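Local coordinates for protein kappa-carrageenase (Pseudoalteromonas carrageenovora, PDB 1DYP) that cuts the internal beta-1,4 linkages between galactose 4-sulfate and 3,6-anhydrogalactose in kappa-carrageenans, this chain being its family 16 glycoside hydrolase catalytic domain, at residues E62-T67 with Y80-T85; R92-Y97 with H222-L227; L229-R234 with F256-E261. The protein carries 1 engineered substitution. One frame throughout, in Å; residues are numbered along the deposited sequence. Where two conformers were deposited one is given.

Interaction 1: E62-T67 with Y80-T85; sequences ESHQRT and YPLYYT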
loop_
_atom_site.group_PDB
_atom_site.type_symbol
_atom_site.label_atom_id
_atom_site.label_comp_id
_atom_site.label_asym_id
_atom_site.label_seq_id
_atom_site.Cartn_x
_atom_site.Cartn_y
_atom_site.Cartn_z
ATOM N N GLU A 62 -11.289 -3.228 17.485
ATOM C CA GLU A 62 -12.704 -3.488 17.287
ATOM C C GLU A 62 -12.955 -4.952 16.986
ATOM O O GLU A 62 -12.700 -5.421 15.878
ATOM C CB GLU A 62 -13.238 -2.614 16.146
ATOM C CG GLU A 62 -14.618 -3.004 15.663
ATOM C CD GLU A 62 -15.269 -1.943 14.797
ATOM O OE1 GLU A 62 -14.551 -1.108 14.204
ATOM O OE2 GLU A 62 -16.514 -1.957 14.708
ATOM N N SER A 63 -13.446 -5.674 17.986
ATOM C CA SER A 63 -13.733 -7.086 17.816
ATOM C C SER A 63 -14.875 -7.280 16.840
ATOM O O SER A 63 -15.841 -6.523 16.837
ATOM C CB SER A 63 -14.101 -7.720 19.153
ATOM O OG SER A 63 -13.005 -7.665 20.045
ATOM N N HIS A 64 -14.745 -8.298 16.003
ATOM C CA HIS A 64 -15.766 -8.616 15.022
ATOM C C HIS A 64 -15.407 -9.957 14.419
ATOM O O HIS A 64 -14.394 -10.560 14.777
ATOM C CB HIS A 64 -15.817 -7.544 13.924
ATOM C CG HIS A 64 -14.585 -7.479 13.071
ATOM N ND1 HIS A 64 -13.382 -6.988 13.530
ATOM C CD2 HIS A 64 -14.379 -7.830 11.779
ATOM C CE1 HIS A 64 -12.488 -7.038 12.557
ATOM N NE2 HIS A 64 -13.067 -7.545 11.483
ATOM N N GLN A 65 -16.247 -10.434 13.514
ATOM C CA GLN A 65 -15.981 -11.696 12.851
ATOM C C GLN A 65 -16.300 -11.556 11.382
ATOM O O GLN A 65 -17.067 -10.680 10.979
ATOM C CB GLN A 65 -16.826 -12.827 13.452
ATOM C CG GLN A 65 -18.330 -12.587 13.422
ATOM C CD GLN A 65 -18.934 -12.641 12.026
ATOM O OE1 GLN A 65 -19.932 -11.968 11.748
ATOM N NE2 GLN A 65 -18.348 -13.450 11.148
ATOM N N ARG A 66 -15.679 -12.414 10.585
ATOM C CA ARG A 66 -15.916 -12.445 9.152
ATOM C C ARG A 66 -15.315 -13.728 8.624
ATOM O O ARG A 66 -14.530 -14.382 9.313
ATOM C CB ARG A 66 -15.275 -11.243 8.441
ATOM C CG ARG A 66 -13.747 -11.191 8.445
ATOM C CD ARG A 66 -13.280 -10.245 7.340
ATOM N NE ARG A 66 -11.859 -9.896 7.390
ATOM C CZ ARG A 66 -10.860 -10.690 7.013
ATOM N NH1 ARG A 66 -11.103 -11.910 6.549
ATOM N NH2 ARG A 66 -9.610 -10.247 7.073
ATOM N N THR A 67 -15.703 -14.112 7.413
ATOM C CA THR A 67 -15.133 -15.312 6.832
ATOM C C THR A 67 -13.653 -14.996 6.663
ATOM O O THR A 67 -13.282 -13.899 6.241
ATOM C CB THR A 67 -15.780 -15.651 5.481
ATOM O OG1 THR A 67 -17.104 -16.151 5.707
ATOM C CG2 THR A 67 -14.982 -16.713 4.760
ATOM N N TYR A 80 -14.854 -16.109 11.765
ATOM C CA TYR A 80 -13.510 -16.045 12.323
ATOM C C TYR A 80 -13.339 -14.751 13.107
ATOM O O TYR A 80 -13.525 -13.658 12.570
ATOM C CB TYR A 80 -12.481 -16.126 11.195
ATOM C CG TYR A 80 -11.064 -16.340 11.661
ATOM C CD1 TYR A 80 -10.238 -15.260 11.967
ATOM C CD2 TYR A 80 -10.542 -17.627 11.787
ATOM C CE1 TYR A 80 -8.920 -15.457 12.387
ATOM C CE2 TYR A 80 -9.232 -17.836 12.206
ATOM C CZ TYR A 80 -8.427 -16.748 12.502
ATOM O OH TYR A 80 -7.131 -16.956 12.904
ATOM N N PRO A 81 -12.987 -14.857 14.396
ATOM C CA PRO A 81 -12.808 -13.657 15.215
ATOM C C PRO A 81 -11.560 -12.841 14.896
ATOM O O PRO A 81 -10.453 -13.375 14.824
ATOM C CB PRO A 81 -12.788 -14.211 16.637
ATOM C CG PRO A 81 -12.166 -15.555 16.454
ATOM C CD PRO A 81 -12.841 -16.077 15.211
ATOM N N LEU A 82 -11.765 -11.544 14.685
ATOM C CA LEU A 82 -10.676 -10.615 14.419
ATOM C C LEU A 82 -10.793 -9.519 15.464
ATOM O O LEU A 82 -11.844 -9.361 16.090
ATOM C CB LEU A 82 -10.758 -10.053 13.000
ATOM C CG LEU A 82 -10.509 -11.119 11.922
ATOM C CD1 LEU A 82 -10.593 -10.487 10.542
ATOM C CD2 LEU A 82 -9.135 -11.765 12.134
ATOM N N TYR A 83 -9.735 -8.740 15.642
ATOM C CA TYR A 83 -9.737 -7.751 16.711
ATOM C C TYR A 83 -9.549 -6.285 16.350
ATOM O O TYR A 83 -9.687 -5.413 17.211
ATOM C CB TYR A 83 -8.680 -8.179 17.727
ATOM C CG TYR A 83 -8.764 -9.660 18.014
ATOM C CD1 TYR A 83 -9.777 -10.175 18.819
ATOM C CD2 TYR A 83 -7.879 -10.560 17.414
ATOM C CE1 TYR A 83 -9.912 -11.547 19.014
ATOM C CE2 TYR A 83 -8.005 -11.932 17.602
ATOM C CZ TYR A 83 -9.026 -12.418 18.403
ATOM O OH TYR A 83 -9.161 -13.777 18.585
ATOM N N TYR A 84 -9.242 -6.012 15.087
ATOM C CA TYR A 84 -9.034 -4.641 14.648
ATOM C C TYR A 84 -9.679 -4.359 13.302
ATOM O O TYR A 84 -9.801 -5.249 12.461
ATOM C CB TYR A 84 -7.533 -4.328 14.529
ATOM C CG TYR A 84 -6.752 -4.519 15.799
ATOM C CD1 TYR A 84 -6.301 -5.783 16.181
ATOM C CD2 TYR A 84 -6.490 -3.440 16.642
ATOM C CE1 TYR A 84 -5.606 -5.967 17.375
ATOM C CE2 TYR A 84 -5.802 -3.614 17.839
ATOM C CZ TYR A 84 -5.365 -4.879 18.199
ATOM O OH TYR A 84 -4.694 -5.057 19.390
ATOM N N THR A 85 -10.103 -3.116 13.109
ATOM C CA THR A 85 -10.673 -2.693 11.835
ATOM C C THR A 85 -9.783 -1.539 11.402
ATOM O O THR A 85 -9.119 -0.920 12.234
ATOM C CB THR A 85 -12.135 -2.203 11.955
ATOM O OG1 THR A 85 -12.222 -1.138 12.911
ATOM C CG2 THR A 85 -13.047 -3.355 12.364
#

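Interaction 2: R92-Y97 with H222-L227; sequences RATGNY and HRQMNL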
loop_
_atom_site.group_PDB
_atom_site.type_symbol
_atom_site.label_atom_id
_atom_site.label_comp_id
_atom_site.label_asym_id
_atom_site.label_seq_id
_atom_site.Cartn_x
_atom_site.Cartn_y
_atom_site.Cartn_z
ATOM N N ARG A 92 -10.916 3.802 -7.840
ATOM C CA ARG A 92 -11.710 2.938 -8.694
ATOM C C ARG A 92 -11.012 2.842 -10.046
ATOM O O ARG A 92 -11.059 1.805 -10.709
ATOM C CB ARG A 92 -13.129 3.489 -8.833
ATOM C CG ARG A 92 -13.887 3.490 -7.509
ATOM C CD ARG A 92 -15.309 4.002 -7.663
ATOM N NE ARG A 92 -15.948 4.238 -6.369
ATOM C CZ ARG A 92 -16.336 3.280 -5.532
ATOM N NH1 ARG A 92 -16.158 2.005 -5.845
ATOM N NH2 ARG A 92 -16.902 3.601 -4.376
ATOM N N ALA A 93 -10.347 3.924 -10.439
ATOM C CA ALA A 93 -9.614 3.958 -11.699
ATOM C C ALA A 93 -8.298 3.202 -11.547
ATOM O O ALA A 93 -7.762 3.079 -10.443
ATOM C CB ALA A 93 -9.342 5.398 -12.106
ATOM N N THR A 94 -7.779 2.700 -12.661
ATOM C CA THR A 94 -6.528 1.956 -12.648
ATOM C C THR A 94 -5.524 2.570 -13.607
ATOM O O THR A 94 -5.866 3.415 -14.434
ATOM C CB THR A 94 -6.728 0.484 -13.072
ATOM O OG1 THR A 94 -7.119 0.435 -14.450
ATOM C CG2 THR A 94 -7.792 -0.184 -12.216
ATOM N N GLY A 95 -4.276 2.135 -13.483
ATOM C CA GLY A 95 -3.227 2.622 -14.355
ATOM C C GLY A 95 -1.924 1.923 -14.029
ATOM O O GLY A 95 -1.896 0.995 -13.217
ATOM N N ASN A 96 -0.847 2.349 -14.676
ATOM C CA ASN A 96 0.457 1.765 -14.409
ATOM C C ASN A 96 1.572 2.797 -14.463
ATOM O O ASN A 96 2.072 3.224 -13.426
ATOM C CB ASN A 96 0.765 0.591 -15.362
ATOM C CG ASN A 96 0.339 0.849 -16.799
ATOM O OD1 ASN A 96 0.332 1.983 -17.273
ATOM N ND2 ASN A 96 -0.002 -0.226 -17.507
ATOM N N TYR A 97 1.952 3.218 -15.663
ATOM C CA TYR A 97 3.030 4.185 -15.808
ATOM C C TYR A 97 2.635 5.590 -15.376
ATOM O O TYR A 97 1.502 6.027 -15.583
ATOM C CB TYR A 97 3.520 4.197 -17.256
ATOM C CG TYR A 97 3.646 2.804 -17.819
ATOM C CD1 TYR A 97 4.314 1.807 -17.111
ATOM C CD2 TYR A 97 3.039 2.462 -19.026
ATOM C CE1 TYR A 97 4.366 0.499 -17.580
ATOM C CE2 TYR A 97 3.085 1.155 -19.507
ATOM C CZ TYR A 97 3.746 0.180 -18.777
ATOM O OH TYR A 97 3.763 -1.122 -19.222
ATOM N N HIS A 222 3.417 -4.216 -15.118
ATOM C CA HIS A 222 2.820 -3.518 -16.252
ATOM C C HIS A 222 1.300 -3.661 -16.267
ATOM O O HIS A 222 0.624 -3.124 -17.150
ATOM C CB HIS A 222 3.395 -4.047 -17.570
ATOM C CG HIS A 222 4.887 -3.976 -17.650
ATOM N ND1 HIS A 222 5.702 -5.025 -17.284
ATOM C CD2 HIS A 222 5.713 -2.971 -18.026
ATOM C CE1 HIS A 222 6.966 -4.670 -17.430
ATOM N NE2 HIS A 222 7.001 -3.427 -17.877
ATOM N N ARG A 223 0.763 -4.390 -15.295
ATOM C CA ARG A 223 -0.679 -4.581 -15.205
ATOM C C ARG A 223 -1.365 -3.321 -14.698
ATOM O O ARG A 223 -0.718 -2.417 -14.169
ATOM C CB ARG A 223 -1.011 -5.746 -14.268
ATOM C CG ARG A 223 -0.705 -7.116 -14.844
ATOM C CD ARG A 223 -0.975 -8.215 -13.832
ATOM N NE ARG A 223 -2.371 -8.251 -13.399
ATOM C CZ ARG A 223 -3.385 -8.680 -14.144
ATOM N NH1 ARG A 223 -3.173 -9.118 -15.378
ATOM N NH2 ARG A 223 -4.615 -8.682 -13.646
ATOM N N GLN A 224 -2.682 -3.270 -14.879
ATOM C CA GLN A 224 -3.489 -2.148 -14.424
ATOM C C GLN A 224 -3.628 -2.272 -12.914
ATOM O O GLN A 224 -4.083 -3.302 -12.410
ATOM C CB GLN A 224 -4.867 -2.201 -15.082
ATOM C CG GLN A 224 -4.861 -1.862 -16.558
ATOM C CD GLN A 224 -4.482 -0.421 -16.804
ATOM O OE1 GLN A 224 -5.031 0.489 -16.178
ATOM N NE2 GLN A 224 -3.542 -0.199 -17.713
HETATM N N MSE A 225 -3.246 -1.224 -12.195
HETATM C CA MSE A 225 -3.298 -1.255 -10.741
HETATM C C MSE A 225 -4.094 -0.104 -10.141
HETATM O O MSE A 225 -4.061 1.017 -10.646
HETATM C CB MSE A 225 -1.871 -1.239 -10.189
HETATM C CG MSE A 225 -1.006 -2.371 -10.736
HETATM SE SE MSE A 225 0.882 -2.205 -10.326
HETATM C CE MSE A 225 1.371 -1.033 -11.776
ATOM N N ASN A 226 -4.817 -0.404 -9.064
ATOM C CA ASN A 226 -5.614 0.595 -8.355
ATOM C C ASN A 226 -4.739 1.265 -7.311
ATOM O O ASN A 226 -4.103 0.589 -6.505
ATOM C CB ASN A 226 -6.815 -0.049 -7.654
ATOM C CG ASN A 226 -7.760 -0.721 -8.621
ATOM O OD1 ASN A 226 -7.490 -1.822 -9.111
ATOM N ND2 ASN A 226 -8.873 -0.058 -8.917
ATOM N N LEU A 227 -4.711 2.595 -7.327
ATOM C CA LEU A 227 -3.903 3.355 -6.379
ATOM C C LEU A 227 -4.566 3.290 -5.011
ATOM O O LEU A 227 -5.745 3.616 -4.866
ATOM C CB LEU A 227 -3.780 4.800 -6.842
ATOM C CG LEU A 227 -2.698 5.605 -6.129
ATOM C CD1 LEU A 227 -1.339 4.921 -6.293
ATOM C CD2 LEU A 227 -2.674 7.009 -6.715
#

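Interaction 3: L229-R234 with F256-E261; sequences LSQGLR and FPTSME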
loop_
_atom_site.group_PDB
_atom_site.type_symbol
_atom_site.label_atom_id
_atom_site.label_comp_id
_atom_site.label_asym_id
_atom_site.label_seq_id
_atom_site.Cartn_x
_atom_site.Cartn_y
_atom_site.Cartn_z
ATOM N N LEU A 229 -4.348 3.830 -0.539
ATOM C CA LEU A 229 -3.814 4.388 0.696
ATOM C C LEU A 229 -4.518 3.548 1.756
ATOM O O LEU A 229 -5.744 3.434 1.751
ATOM C CB LEU A 229 -4.195 5.864 0.838
ATOM C CG LEU A 229 -3.472 6.813 -0.124
ATOM C CD1 LEU A 229 -4.258 8.108 -0.281
ATOM C CD2 LEU A 229 -2.067 7.080 0.395
ATOM N N SER A 230 -3.756 2.927 2.647
ATOM C CA SER A 230 -4.378 2.092 3.663
ATOM C C SER A 230 -3.441 1.875 4.825
ATOM O O SER A 230 -2.241 2.089 4.711
ATOM C CB SER A 230 -4.755 0.732 3.068
ATOM O OG SER A 230 -3.597 0.038 2.627
ATOM N N GLN A 231 -3.998 1.451 5.950
ATOM C CA GLN A 231 -3.181 1.181 7.120
ATOM C C GLN A 231 -3.433 -0.251 7.560
ATOM O O GLN A 231 -4.564 -0.631 7.865
ATOM C CB GLN A 231 -3.509 2.162 8.244
ATOM C CG GLN A 231 -2.632 1.979 9.466
ATOM C CD GLN A 231 -2.607 3.205 10.346
ATOM O OE1 GLN A 231 -1.884 4.165 10.072
ATOM N NE2 GLN A 231 -3.406 3.187 11.405
ATOM N N GLY A 232 -2.374 -1.050 7.568
ATOM C CA GLY A 232 -2.512 -2.440 7.959
ATOM C C GLY A 232 -2.030 -2.714 9.367
ATOM O O GLY A 232 -1.369 -1.883 9.984
ATOM N N LEU A 233 -2.363 -3.896 9.869
ATOM C CA LEU A 233 -1.972 -4.314 11.209
ATOM C C LEU A 233 -0.652 -5.079 11.121
ATOM O O LEU A 233 -0.380 -5.756 10.122
ATOM C CB LEU A 233 -3.064 -5.209 11.803
ATOM C CG LEU A 233 -3.101 -5.396 13.319
ATOM C CD1 LEU A 233 -3.450 -4.075 14.013
ATOM C CD2 LEU A 233 -4.137 -6.463 13.655
ATOM N N ARG A 234 0.161 -4.978 12.169
ATOM C CA ARG A 234 1.458 -5.647 12.207
ATOM C C ARG A 234 1.777 -6.142 13.611
ATOM O O ARG A 234 0.990 -5.956 14.541
ATOM C CB ARG A 234 2.563 -4.679 11.759
ATOM C CG ARG A 234 2.437 -4.186 10.322
ATOM C CD ARG A 234 2.681 -5.313 9.325
ATOM N NE ARG A 234 2.782 -4.834 7.945
ATOM C CZ ARG A 234 1.751 -4.675 7.122
ATOM N NH1 ARG A 234 0.521 -4.955 7.529
ATOM N NH2 ARG A 234 1.958 -4.248 5.881
ATOM N N PHE A 256 -4.461 2.507 20.586
ATOM C CA PHE A 256 -5.532 2.601 19.600
ATOM C C PHE A 256 -6.663 3.456 20.149
ATOM O O PHE A 256 -6.905 3.478 21.352
ATOM C CB PHE A 256 -6.064 1.211 19.238
ATOM C CG PHE A 256 -5.049 0.340 18.560
ATOM C CD1 PHE A 256 -4.144 -0.407 19.306
ATOM C CD2 PHE A 256 -4.964 0.309 17.174
ATOM C CE1 PHE A 256 -3.164 -1.172 18.678
ATOM C CE2 PHE A 256 -3.987 -0.450 16.535
ATOM C CZ PHE A 256 -3.086 -1.191 17.288
ATOM N N PRO A 257 -7.371 4.179 19.272
ATOM C CA PRO A 257 -7.153 4.221 17.822
ATOM C C PRO A 257 -5.885 4.976 17.447
ATOM O O PRO A 257 -5.390 5.808 18.212
ATOM C CB PRO A 257 -8.402 4.929 17.314
ATOM C CG PRO A 257 -8.675 5.910 18.414
ATOM C CD PRO A 257 -8.485 5.063 19.658
ATOM N N THR A 258 -5.357 4.664 16.269
ATOM C CA THR A 258 -4.169 5.334 15.763
ATOM C C THR A 258 -4.446 5.533 14.278
ATOM O O THR A 258 -5.052 4.676 13.634
ATOM C CB THR A 258 -2.894 4.500 16.020
ATOM O OG1 THR A 258 -1.744 5.309 15.759
ATOM C CG2 THR A 258 -2.864 3.256 15.150
ATOM N N SER A 259 -3.997 6.654 13.729
ATOM C CA SER A 259 -4.271 6.938 12.330
ATOM C C SER A 259 -3.142 7.585 11.552
ATOM O O SER A 259 -2.328 8.329 12.098
ATOM C CB SER A 259 -5.500 7.836 12.238
ATOM O OG SER A 259 -5.294 9.018 12.992
HETATM N N MSE A 260 -3.120 7.295 10.258
HETATM C CA MSE A 260 -2.133 7.853 9.362
HETATM C C MSE A 260 -2.948 8.959 8.696
HETATM O O MSE A 260 -4.176 8.858 8.596
HETATM C CB MSE A 260 -1.713 6.824 8.309
HETATM C CG MSE A 260 -2.850 6.412 7.382
HETATM SE SE MSE A 260 -2.358 5.110 6.035
HETATM C CE MSE A 260 -1.580 6.268 4.717
ATOM N N GLU A 261 -2.277 10.015 8.257
ATOM C CA GLU A 261 -2.968 11.111 7.598
ATOM C C GLU A 261 -2.337 11.369 6.240
ATOM O O GLU A 261 -1.115 11.310 6.092
ATOM C CB GLU A 261 -2.900 12.380 8.447
ATOM C CG GLU A 261 -3.439 12.217 9.858
ATOM C CD GLU A 261 -3.623 13.546 10.560
ATOM O OE1 GLU A 261 -2.729 14.409 10.438
ATOM O OE2 GLU A 261 -4.657 13.726 11.236
#

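Interaction 1: E62-T67 with Y80-T85
The imidazole of H64 meets the opposite strand on several sides. T85 CG2 packs over one face as a CH-pi contact, 4.1 Å from the ring centroid, while Y84 O lies at the ring edge, 3.2 Å from H64 CE1. L82 CB leans obliquely against the same CE1 at 3.5 Å. On its own strand the ring is pinned by H64 ND1 donating to E62 O (2.9 Å), nearly in the ring plane, and NE2 bonds to S42 OG; together these partners fix its rotation. Beside it, E62, with CG anti to the backbone N (chi1 168°) and its chain extended, brings OE1 to 2.7 Å from T85 OG1, with N47 OD1 also within reach of the one hydroxyl proton. Farther along, L82 CD1 lies over one face of the R66 guanidinium, 3.4 Å from NE and offset toward the rim. That flat group is steadied by R66 NH1 to T67 O and by NH2 to W41 O. Beneath these side chains runs antiparallel pairing: H64 and L82 exchange two backbone hydrogen bonds, L82 N to H64 O being almost straight (179°), and R66 and Y80 exchange two more. Q65 and P81 turn to the face opposite H64, L82, R66 and Y80. The pair belongs to the beta hairpin of strands 54-70 and 75-95; strand 41-43 runs parallel to part of 75-95, and Y80 and Y83 rest on strand 244-247.

Interaction 2: R92-Y97 with H222-L227
T94 and Q224 meet with their side chains crossed at about a right angle, and T94 OG1 donates to Q224 OE1 over 2.7 Å, in the carbonyl plane and on a lone pair. Q224 is bent at chi2 (-66°), which turns CD back toward T94 and the backbone of G95. The Q224 amide also lies obliquely across that of N96, the two planes 62° apart. N96 points at the other segment, and its ND2 donates to H222 O over 3.0 Å, reaching the acceptor from well above the carbonyl plane. The other end of this amide is used locally: N96 OD1 accepts Y97 N and lies over one face of the Y97 ring, toward its rim. Y97 in turn meets H222 edge to edge, its OH only 2.9 Å from H222 CD2, while H222 NE2 bonds to K201 O. On the other side of the Q224 pairing, T94 CG2 packs against the N226 amide, 3.5 Å from ND2, which is held by S91 O. The chain of M225, a selenomethionine, ends with CE 3.9 Å from N96 CA. Between these side chains G95 and M225 form an antiparallel hydrogen-bonded pair, with M225 N to G95 O at 2.8 Å and G95 N to M225 O at 3.1 Å. The contact thus joins the end of strand 75-95, just past a corner at R92 and A93, to the start of strand 225-233. Strand 113-120 flanks 225-233, and M225 touches S136 and I138 of strand 133-139, its side chain about 6 Å from that of the nucleophile E137.

Interaction 3: L229-R234 with F256-E261
L229 opens the contact with an apolar touch, its CD2 4.4 Å from CE of M260, a selenomethionine bent at chi3 (-82°). S230 contributes backbone: its carbonyl O lies 3.3 Å from M260 SE, while its own side chain points away and is hydrogen-bonded to W118 NE1. Q231 comes next and extends toward the other strand. Its CG is anti to the backbone N (chi1 -177°), and the extended chain slides past M260 in the opposite direction, setting Q231 OE1 3.2 Å from M260 CB. The Q231 side chain crosses that of T258 at about a right angle, and its NE2 makes a weak hydrogen bond to T258 O, 3.1 Å long and bent to 132°; NE2 also bonds to T59 OG1. An alanine here would probably leave T258 O without its glutamine donor and open a gap beside the CB and CG of M260. L233 closes the contact, its CD1 4.4 Å from CZ of F256, whose ring also meets those of Y84 and H237. R234, important for substrate recognition, takes no part in this packing; its NH1 turns back to L233 O (2.9 Å), nearly in the guanidinium plane, and NE bonds to Q145 OE1. The strands run antiparallel with axes 8.0 Å apart, too far for backbone pairing, as expected of two sheets packed face to face in the beta-sandwich of this family. On the far strand S259 O and E261 OE1 are cadmium ligands. The chemistry is therefore mainly van der Waals contact around one buried amide, whose NH2 group finds acceptors in T258 and T59, so at this point the two layers meet chiefly through apolar and carbonyl contacts, with one weak hydrogen bond between them.

Along the chain the three contacts follow in series, and their centres lie about 30 Å (interactions 1 and 2), about 23 Å (2 and 3) and about 16 Å (1 and 3) apart. Strand 75-95 carries one segment of interaction 1 and one of interaction 2, while strand 225-233 runs from interaction 2 into interaction 3, crossing to the other side of the chain's centre. Interactions 1 and 3 touch directly, with Y84 CD1 3.4 Å from L233 CD2. Interactions 1 and 2 are pairings of neighbouring strands, whereas interaction 3 packs one layer on another. Interaction 1 holds the hairpin together, and because Y84 also meets F256, the hairpin rests on the packed layers of the catalytic domain.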